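Local atomic coordinates of cytochrome P450 (Rhodococcus erythropolis, PDB entry 3WEC), a protein that hydroxylates the quinoline nitrogen of aurachin alkaloids as a haem-dependent cytochrome P450 monooxygenase, an essential step for their antibiotic activity. Residues A[145-149]-A[402-407]; A[261-266]-A[371-375]; A[297-302]-A[397-401]. All coordinates share one frame; numbering follows the deposited sequence.

Contact 1. Residues A[145-149]-A[402-407]; sequences CTDAV and PETLSV
Asp147, Ala148 and Val149, at the start of helix 148-153, dock on Pro402 to Val407, the irregular run that leads into strand 407-410. It is a helix start held on a loop, outside the haem pocket. Asp147 is the N-cap: its OD1 accepts from Val149 N at 3.0 Å, a weak capping bond. The same oxygen reaches across to Leu405 N at 2.8 Å, but the bond is strongly bent (126° at the hydrogen) and also weak. Chi1 of 170°, which turns the carboxylate away from the Asp147 nitrogen, is what swings OD1 out over the loop. The other carboxylate oxygen, Asp147 OD2, hydrogen-bonds Ser150 OG. Much straighter is the return bond, Ala148 N to Leu405 O at 2.9 Å (170° at the hydrogen); Asp147 CA adds a CH...O contact to that oxygen. Beside this polar pair lies an apolar patch. Val149 CG2 sits 3.9 Å from Pro402 CG and equally close to Leu405 CB, while Ala148 CB meets Val407 CG1 at 3.6 Å. Leu405 and Pro402 also pack on helix 240-271. Leu405 thus serves as donor and acceptor at once: its O satisfies the Ala148 amide in the first turn of the helix, while Asp147 OD1 is divided between two weak bonds, from Leu405 N and Val149 N.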
loop_
_atom_site.group_PDB
_atom_site.type_symbol
_atom_site.label_atom_id
_atom_site.label_comp_id
_atom_site.label_asym_id
_atom_site.label_seq_id
_atom_site.Cartn_x
_atom_site.Cartn_y
_atom_site.Cartn_z
ATOM N N CYS A 145 23.393 -4.091 -8.639
ATOM C CA CYS A 145 22.613 -4.983 -7.841
ATOM C C CYS A 145 22.318 -6.214 -8.672
ATOM O O CYS A 145 22.420 -6.180 -9.896
ATOM C CB CYS A 145 21.335 -4.293 -7.355
ATOM S SG CYS A 145 20.085 -3.979 -8.632
ATOM N N THR A 146 21.982 -7.302 -7.987
ATOM C CA THR A 146 21.477 -8.512 -8.617
ATOM C C THR A 146 19.942 -8.503 -8.615
ATOM O O THR A 146 19.304 -8.824 -9.615
ATOM C CB THR A 146 21.983 -9.773 -7.886
ATOM O OG1 THR A 146 23.411 -9.862 -7.995
ATOM C CG2 THR A 146 21.356 -11.034 -8.476
ATOM N N ASP A 147 19.359 -8.131 -7.478
ATOM C CA ASP A 147 17.914 -8.071 -7.326
ATOM C C ASP A 147 17.511 -6.677 -6.893
ATOM O O ASP A 147 17.879 -6.226 -5.808
ATOM C CB ASP A 147 17.429 -9.120 -6.321
ATOM C CG ASP A 147 15.962 -8.935 -5.936
ATOM O OD1 ASP A 147 15.122 -8.675 -6.812
ATOM O OD2 ASP A 147 15.641 -9.053 -4.739
ATOM N N ALA A 148 16.775 -5.991 -7.770
ATOM C CA ALA A 148 16.320 -4.637 -7.513
ATOM C C ALA A 148 15.240 -4.640 -6.476
ATOM O O ALA A 148 14.994 -3.592 -5.864
ATOM C CB ALA A 148 15.823 -3.967 -8.789
ATOM N N VAL A 149 14.560 -5.779 -6.261
ATOM C CA VAL A 149 13.569 -5.788 -5.176
ATOM C C VAL A 149 14.207 -5.694 -3.788
ATOM O O VAL A 149 13.893 -4.755 -3.026
ATOM C CB VAL A 149 12.475 -6.885 -5.251
ATOM C CG1 VAL A 149 11.503 -6.714 -4.092
ATOM C CG2 VAL A 149 11.702 -6.818 -6.570
ATOM N N PRO A 402 6.676 -7.321 -7.983
ATOM C CA PRO A 402 7.640 -8.400 -8.236
ATOM C C PRO A 402 8.372 -8.904 -6.967
ATOM O O PRO A 402 8.672 -8.129 -6.042
ATOM C CB PRO A 402 8.619 -7.738 -9.214
ATOM C CG PRO A 402 8.539 -6.268 -8.864
ATOM C CD PRO A 402 7.078 -6.066 -8.654
ATOM N N GLU A 403 8.679 -10.203 -6.968
ATOM C CA GLU A 403 9.407 -10.864 -5.880
ATOM C C GLU A 403 10.913 -10.582 -5.987
ATOM O O GLU A 403 11.561 -10.334 -4.984
ATOM C CB GLU A 403 9.110 -12.410 -5.901
ATOM C CG GLU A 403 9.950 -13.294 -4.976
ATOM C CD GLU A 403 9.152 -14.400 -4.286
ATOM O OE1 GLU A 403 9.385 -15.602 -4.585
ATOM O OE2 GLU A 403 8.296 -14.063 -3.418
ATOM N N THR A 404 11.435 -10.702 -7.213
ATOM C CA THR A 404 12.830 -10.462 -7.603
ATOM C C THR A 404 12.807 -9.614 -8.892
ATOM O O THR A 404 11.754 -9.477 -9.532
ATOM C CB THR A 404 13.667 -11.763 -7.874
ATOM O OG1 THR A 404 13.218 -12.439 -9.060
ATOM C CG2 THR A 404 13.727 -12.731 -6.678
ATOM N N LEU A 405 13.946 -9.045 -9.287
ATOM C CA LEU A 405 13.965 -8.188 -10.484
ATOM C C LEU A 405 15.398 -7.978 -10.951
ATOM O O LEU A 405 16.244 -7.511 -10.175
ATOM C CB LEU A 405 13.257 -6.846 -10.189
ATOM C CG LEU A 405 12.743 -6.001 -11.366
ATOM C CD1 LEU A 405 11.631 -6.702 -12.159
ATOM C CD2 LEU A 405 12.262 -4.653 -10.853
ATOM N N SER A 406 15.698 -8.397 -12.181
ATOM C CA SER A 406 17.004 -8.116 -12.786
ATOM C C SER A 406 16.846 -6.952 -13.722
ATOM O O SER A 406 16.022 -7.003 -14.628
ATOM C CB SER A 406 17.517 -9.312 -13.569
ATOM O OG SER A 406 17.044 -10.450 -12.898
ATOM N N VAL A 407 17.607 -5.892 -13.489
ATOM C CA VAL A 407 17.495 -4.728 -14.353
ATOM C C VAL A 407 18.832 -4.390 -14.954
ATOM O O VAL A 407 19.852 -4.349 -14.261
ATOM C CB VAL A 407 16.822 -3.494 -13.677
ATOM C CG1 VAL A 407 16.084 -3.872 -12.397
ATOM C CG2 VAL A 407 17.805 -2.378 -13.411
#

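Contact 2. Residues A[261-266]-A[371-375]; sequences TIGNML and LQHFL
Phe374 sends its ring straight out at residues 261-266 because CG lies opposite the backbone nitrogen (chi1 179°), and Ile262 meets it with both branches, CG2 being the one set opposite its own nitrogen and CG1 carrying CD1 up to the ring. CD1 stands almost above the middle of one face, 4.0 Å from the Phe374 centroid, a CH-pi contact, while Ile262 CG2 touches the end of the ring at CZ, 3.7 Å away. Met265 is fully extended through its first two torsions, which carry SD to the edge of the same ring, 5.3 Å from the Phe374 centroid: a Met-aromatic contact made by edge rather than face. Leu266 CD1 approaches the edge as well, near CE2. The two helices are the long helix 240-271, the central helix of the P450 fold, which runs past the haem, and helix 364-381, helix L, which follows the cysteine ligand Cys361. Their local axes cross at -39° and come no nearer than 11.5 Å, a separation bridged almost entirely by side chains, with no hydrogen bond between the segments. At about a right angle to its approach to the ring, Met265 SD lies 4.0 Å from Leu375 CG, and the bend beyond the sulfur (chi3 -82°) turns the terminal methyl toward the Leu371 carbonyl. Leu371 reaches helix 240-271 through its branched end: CD2 comes within 3.7 Å of Thr261 CG2, the two side chains meeting nearly at right angles. Thr261 OG1 points elsewhere, to a hydrogen bond with Thr257 O, and the Thr261 side chain comes to about 4 Å from the haem. Phe156 of helix 155-165 packs against both Ile262 and Phe374.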
loop_
_atom_site.group_PDB
_atom_site.type_symbol
_atom_site.label_atom_id
_atom_site.label_comp_id
_atom_site.label_asym_id
_atom_site.label_seq_id
_atom_site.Cartn_x
_atom_site.Cartn_y
_atom_site.Cartn_z
ATOM N N THR A 261 5.654 -0.500 -5.847
ATOM C CA THR A 261 5.579 0.544 -6.841
ATOM C C THR A 261 6.907 0.897 -7.502
ATOM O O THR A 261 6.917 1.245 -8.655
ATOM C CB THR A 261 4.955 1.840 -6.267
ATOM O OG1 THR A 261 3.683 1.520 -5.699
ATOM C CG2 THR A 261 4.765 2.845 -7.380
ATOM N N ILE A 262 8.014 0.866 -6.759
ATOM C CA ILE A 262 9.324 1.034 -7.331
ATOM C C ILE A 262 9.570 -0.098 -8.350
ATOM O O ILE A 262 10.067 0.156 -9.463
ATOM C CB ILE A 262 10.431 0.894 -6.236
ATOM C CG1 ILE A 262 10.214 1.872 -5.106
ATOM C CG2 ILE A 262 11.841 0.973 -6.847
ATOM C CD1 ILE A 262 11.217 2.987 -5.052
ATOM N N GLY A 263 9.243 -1.346 -7.959
ATOM C CA GLY A 263 9.425 -2.493 -8.874
ATOM C C GLY A 263 8.580 -2.407 -10.140
ATOM O O GLY A 263 9.095 -2.540 -11.245
ATOM N N ASN A 264 7.287 -2.157 -9.950
ATOM C CA ASN A 264 6.329 -1.922 -11.027
ATOM C C ASN A 264 6.701 -0.722 -11.911
ATOM O O ASN A 264 6.491 -0.771 -13.096
ATOM C CB ASN A 264 4.932 -1.706 -10.419
ATOM C CG ASN A 264 4.307 -2.988 -9.917
ATOM O OD1 ASN A 264 4.768 -4.129 -10.217
ATOM N ND2 ASN A 264 3.239 -2.833 -9.167
ATOM N N MET A 265 7.234 0.352 -11.317
ATOM C CA MET A 265 7.678 1.522 -12.095
ATOM C C MET A 265 8.751 1.106 -13.071
ATOM O O MET A 265 8.689 1.414 -14.273
ATOM C CB MET A 265 8.231 2.625 -11.186
ATOM C CG MET A 265 8.627 3.877 -11.950
ATOM S SD MET A 265 9.309 5.128 -10.871
ATOM C CE MET A 265 7.824 5.876 -10.231
ATOM N N LEU A 266 9.723 0.381 -12.533
ATOM C CA LEU A 266 10.819 -0.222 -13.295
ATOM C C LEU A 266 10.350 -1.107 -14.488
ATOM O O LEU A 266 10.696 -0.851 -15.643
ATOM C CB LEU A 266 11.713 -0.992 -12.314
ATOM C CG LEU A 266 12.990 -0.352 -11.754
ATOM C CD1 LEU A 266 13.268 1.101 -12.196
ATOM C CD2 LEU A 266 13.139 -0.502 -10.263
ATOM N N LEU A 371 8.438 8.705 -4.494
ATOM C CA LEU A 371 8.340 8.131 -5.805
ATOM C C LEU A 371 8.835 9.130 -6.835
ATOM O O LEU A 371 9.507 8.735 -7.779
ATOM C CB LEU A 371 6.885 7.681 -6.085
ATOM C CG LEU A 371 6.469 6.372 -5.380
ATOM C CD1 LEU A 371 4.973 6.115 -5.525
ATOM C CD2 LEU A 371 7.262 5.177 -5.867
ATOM N N GLN A 372 8.528 10.413 -6.617
ATOM C CA GLN A 372 8.978 11.535 -7.477
ATOM C C GLN A 372 10.450 11.786 -7.446
ATOM O O GLN A 372 11.046 11.998 -8.512
ATOM C CB GLN A 372 8.288 12.837 -7.101
ATOM C CG GLN A 372 6.809 12.781 -7.423
ATOM C CD GLN A 372 6.053 13.923 -6.830
ATOM O OE1 GLN A 372 6.639 14.796 -6.182
ATOM N NE2 GLN A 372 4.746 13.945 -7.060
ATOM N N HIS A 373 11.038 11.801 -6.249
ATOM C CA HIS A 373 12.499 11.913 -6.125
ATOM C C HIS A 373 13.170 10.714 -6.721
ATOM O O HIS A 373 14.281 10.825 -7.251
ATOM C CB HIS A 373 12.944 11.991 -4.671
ATOM C CG HIS A 373 12.719 13.312 -4.034
ATOM N ND1 HIS A 373 13.428 14.395 -4.361
ATOM C CD2 HIS A 373 11.852 13.692 -3.021
ATOM C CE1 HIS A 373 13.024 15.436 -3.613
ATOM N NE2 HIS A 373 12.053 14.996 -2.790
ATOM N N PHE A 374 12.536 9.548 -6.584
ATOM C CA PHE A 374 13.149 8.338 -7.123
ATOM C C PHE A 374 13.196 8.395 -8.643
ATOM O O PHE A 374 14.229 8.081 -9.225
ATOM C CB PHE A 374 12.424 7.076 -6.688
ATOM C CG PHE A 374 13.022 5.809 -7.257
ATOM C CD1 PHE A 374 14.041 5.158 -6.592
ATOM C CD2 PHE A 374 12.544 5.263 -8.442
ATOM C CE1 PHE A 374 14.592 3.989 -7.097
ATOM C CE2 PHE A 374 13.076 4.085 -8.932
ATOM C CZ PHE A 374 14.119 3.466 -8.283
ATOM N N LEU A 375 12.071 8.768 -9.264
ATOM C CA LEU A 375 11.963 8.835 -10.704
ATOM C C LEU A 375 12.920 9.936 -11.273
ATOM O O LEU A 375 13.615 9.694 -12.262
ATOM C CB LEU A 375 10.503 9.073 -11.109
ATOM C CG LEU A 375 9.975 8.696 -12.504
ATOM C CD1 LEU A 375 8.915 9.685 -12.955
ATOM C CD2 LEU A 375 11.043 8.530 -13.564
#

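Contact 3. Residues A[297-302]-A[397-401]; sequences EPPAHE and MGLRG. With AUI (3-[(2E,6E,9R)-9-hydroxy-3,7,11-trimethyldodeca-2,6,10-trien-1-yl]-2-methylquinolin-4(1H)-one), chain C.
Ala300 and Leu399 form a single antiparallel bridge at the wall of the substrate pocket, where the loop after helix 286-296 meets the loop before strand 407-410. They are a non-hydrogen-bonded pair, CA to CA 4.4 Å, flanked by two backbone bonds: Arg400 N to Pro299 O at 2.7 Å, and His301 N to Gly398 O at 2.8 Å. On one side of the bridge stands Arg400, its chain extended from CG to NE. NH2 makes a salt bridge to Glu297 OE1 at 2.6 Å, with the carboxylate and guanidinium nearly coplanar (11°); Tyr27 OH also binds that oxygen. Arg400 NE donates to Lys23 O, and Tyr393 makes a cation-pi contact with the guanidinium. Arg400 CB lies over a face of the His301 ring, 4.2 Å from its centroid. A water ties the cluster together, accepting from Arg400 NH2, donating to Pro298 O and hydrogen-bonded to His301 NE2, while ND1 of His301 is held by Tyr30. On the other side lies the bound aurachin intermediate. Leu399 CD1 presses on its C16 at 3.3 Å, Gly398 CA comes to 3.4 Å from C17, and Glu302 O lies 3.0 Å from C14. Ala300 CB faces the quinolone's methyl C11, and Met397 CE touches the tail methyl C27. Around this, Pro299 touches the haem and packs on helix 240-271, Pro298 and His301 rest on helix 328-333, and helix 27-36 covers the Arg400 end through Tyr27; residues 297-302 lead straight on into strand 303-307.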
loop_
_atom_site.group_PDB
_atom_site.type_symbol
_atom_site.label_atom_id
_atom_site.label_comp_id
_atom_site.label_asym_id
_atom_site.label_seq_id
_atom_site.Cartn_x
_atom_site.Cartn_y
_atom_site.Cartn_z
ATOM N N GLU A 297 -0.120 0.690 -12.793
ATOM C CA GLU A 297 0.327 -0.480 -12.057
ATOM C C GLU A 297 0.289 -0.200 -10.549
ATOM O O GLU A 297 1.330 -0.001 -9.936
ATOM C CB GLU A 297 1.742 -0.904 -12.483
ATOM C CG GLU A 297 1.857 -1.565 -13.860
ATOM C CD GLU A 297 1.491 -3.035 -13.877
ATOM O OE1 GLU A 297 0.954 -3.544 -12.872
ATOM O OE2 GLU A 297 1.705 -3.697 -14.927
ATOM N N PRO A 298 -0.916 -0.212 -9.953
ATOM C CA PRO A 298 -1.041 0.163 -8.532
ATOM C C PRO A 298 -0.465 -0.924 -7.662
ATOM O O PRO A 298 -0.435 -2.080 -8.076
ATOM C CB PRO A 298 -2.563 0.310 -8.333
ATOM C CG PRO A 298 -3.205 0.002 -9.668
ATOM C CD PRO A 298 -2.191 -0.712 -10.511
ATOM N N PRO A 299 0.065 -0.571 -6.473
ATOM C CA PRO A 299 0.669 -1.655 -5.690
ATOM C C PRO A 299 -0.411 -2.491 -4.974
ATOM O O PRO A 299 -0.206 -3.700 -4.708
ATOM C CB PRO A 299 1.574 -0.910 -4.696
ATOM C CG PRO A 299 0.901 0.420 -4.531
ATOM C CD PRO A 299 0.260 0.753 -5.852
ATOM N N ALA A 300 -1.546 -1.848 -4.670
ATOM C CA ALA A 300 -2.695 -2.541 -4.134
ATOM C C ALA A 300 -3.802 -2.618 -5.192
ATOM O O ALA A 300 -4.332 -1.591 -5.589
ATOM C CB ALA A 300 -3.214 -1.851 -2.877
ATOM N N HIS A 301 -4.145 -3.829 -5.624
ATOM C CA HIS A 301 -5.252 -4.043 -6.590
ATOM C C HIS A 301 -6.620 -4.000 -5.959
ATOM O O HIS A 301 -7.619 -3.790 -6.656
ATOM C CB HIS A 301 -5.041 -5.336 -7.419
ATOM C CG HIS A 301 -4.095 -5.145 -8.589
ATOM N ND1 HIS A 301 -4.278 -5.749 -9.788
ATOM C CD2 HIS A 301 -2.929 -4.370 -8.712
ATOM C CE1 HIS A 301 -3.282 -5.385 -10.627
ATOM N NE2 HIS A 301 -2.452 -4.554 -9.965
ATOM N N GLU A 302 -6.671 -4.224 -4.642
ATOM C CA GLU A 302 -7.914 -4.044 -3.872
ATOM C C GLU A 302 -7.879 -3.265 -2.547
ATOM O O GLU A 302 -6.872 -3.262 -1.820
ATOM C CB GLU A 302 -8.618 -5.360 -3.651
ATOM C CG GLU A 302 -7.754 -6.509 -3.203
ATOM C CD GLU A 302 -8.482 -7.824 -3.427
ATOM O OE1 GLU A 302 -9.196 -7.924 -4.448
ATOM O OE2 GLU A 302 -8.379 -8.741 -2.585
ATOM N N MET A 397 -3.130 -11.806 -1.591
ATOM C CA MET A 397 -4.498 -11.624 -2.090
ATOM C C MET A 397 -4.765 -10.269 -2.739
ATOM O O MET A 397 -5.416 -10.216 -3.773
ATOM C CB MET A 397 -5.524 -11.900 -0.991
ATOM C CG MET A 397 -5.818 -13.377 -0.810
ATOM S SD MET A 397 -7.312 -13.716 0.161
ATOM C CE MET A 397 -8.164 -12.113 0.037
ATOM N N GLY A 398 -4.312 -9.185 -2.121
ATOM C CA GLY A 398 -4.630 -7.839 -2.614
ATOM C C GLY A 398 -3.473 -6.997 -3.173
ATOM O O GLY A 398 -3.691 -5.961 -3.804
ATOM N N LEU A 399 -2.238 -7.402 -2.923
ATOM C CA LEU A 399 -1.069 -6.574 -3.340
ATOM C C LEU A 399 -0.404 -7.159 -4.566
ATOM O O LEU A 399 -0.491 -8.359 -4.804
ATOM C CB LEU A 399 -0.058 -6.465 -2.203
ATOM C CG LEU A 399 -0.078 -5.335 -1.154
ATOM C CD1 LEU A 399 -1.364 -4.552 -1.042
ATOM C CD2 LEU A 399 0.415 -5.861 0.203
ATOM N N ARG A 400 0.216 -6.313 -5.373
ATOM C CA ARG A 400 0.900 -6.782 -6.566
ATOM C C ARG A 400 2.203 -6.049 -6.807
ATOM O O ARG A 400 2.274 -4.800 -6.826
ATOM C CB ARG A 400 -0.002 -6.686 -7.787
ATOM C CG ARG A 400 0.575 -7.374 -9.021
ATOM C CD ARG A 400 -0.441 -7.444 -10.146
ATOM N NE ARG A 400 0.107 -8.072 -11.327
ATOM C CZ ARG A 400 0.660 -7.419 -12.336
ATOM N NH1 ARG A 400 1.123 -8.078 -13.395
ATOM N NH2 ARG A 400 0.735 -6.109 -12.294
ATOM N N GLY A 401 3.251 -6.858 -6.938
ATOM C CA GLY A 401 4.577 -6.345 -7.238
ATOM C C GLY A 401 5.507 -7.531 -7.367
ATOM O O GLY A 401 5.181 -8.614 -6.908
HETATM O O13 AUI C . -6.894 -1.162 3.865
HETATM C C1 AUI C . -5.739 -0.764 3.590
HETATM C C4 AUI C . -4.923 -0.158 4.659
HETATM C C5 AUI C . -5.416 -0.052 5.956
HETATM C C6 AUI C . -4.625 0.506 6.959
HETATM C C7 AUI C . -3.332 0.922 6.611
HETATM C C8 AUI C . -2.793 0.825 5.327
HETATM C C9 AUI C . -3.544 0.279 4.298
HETATM N N10 AUI C . -3.034 0.135 3.036
HETATM C C3 AUI C . -3.726 -0.393 2.005
HETATM C C11 AUI C . -3.102 -0.516 0.623
HETATM C C2 AUI C . -5.130 -0.876 2.224
HETATM C C12 AUI C . -5.903 -1.489 1.087
HETATM C C14 AUI C . -5.244 -2.821 0.711
HETATM C C15 AUI C . -4.881 -3.944 1.387
HETATM C C26 AUI C . -5.029 -4.189 2.876
HETATM C C16 AUI C . -4.237 -4.997 0.521
HETATM C C17 AUI C . -4.950 -6.343 0.403
HETATM C C18 AUI C . -5.980 -6.574 1.473
HETATM C C19 AUI C . -6.936 -7.530 1.465
HETATM C C27 AUI C . -7.102 -8.576 0.391
HETATM C C20 AUI C . -7.860 -7.588 2.655
HETATM C C21 AUI C . -9.080 -6.661 2.593
HETATM O O28 AUI C . -9.656 -6.689 3.892
HETATM C C22 AUI C . -8.809 -5.197 2.311
HETATM C C23 AUI C . -8.784 -4.167 3.202
HETATM C C24 AUI C . -8.531 -2.811 2.640
HETATM C C25 AUI C . -8.968 -4.220 4.711
HETATM O O HOH W 1 0.091 -3.965 -10.253
#

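How the contacts relate
Along the chain the segments come in the order 145-149, 261-266, 297-302, 371-375, 397-401 and 402-407, so contacts 2 and 3 interlock inside the long loop closed by contact 1. Their centres lie about 13 Å (1 and 2), about 15 Å (2 and 3) and about 18 Å (1 and 3) apart. Helix 240-271 is common ground: Pro402 and Leu405 of contact 1 pack on its Gly263, Asn264 and Leu266, and Asn264 ND2 probably hydrogen-bonds Arg400 O of contact 3. Contacts 1 and 3 share one continuous run, 397-407, that reaches from the substrate pocket to the two-stranded antiparallel sheet of 384-387 and 407-410. Helix 240-271 is thereby tied to the pocket wall and the periphery alike.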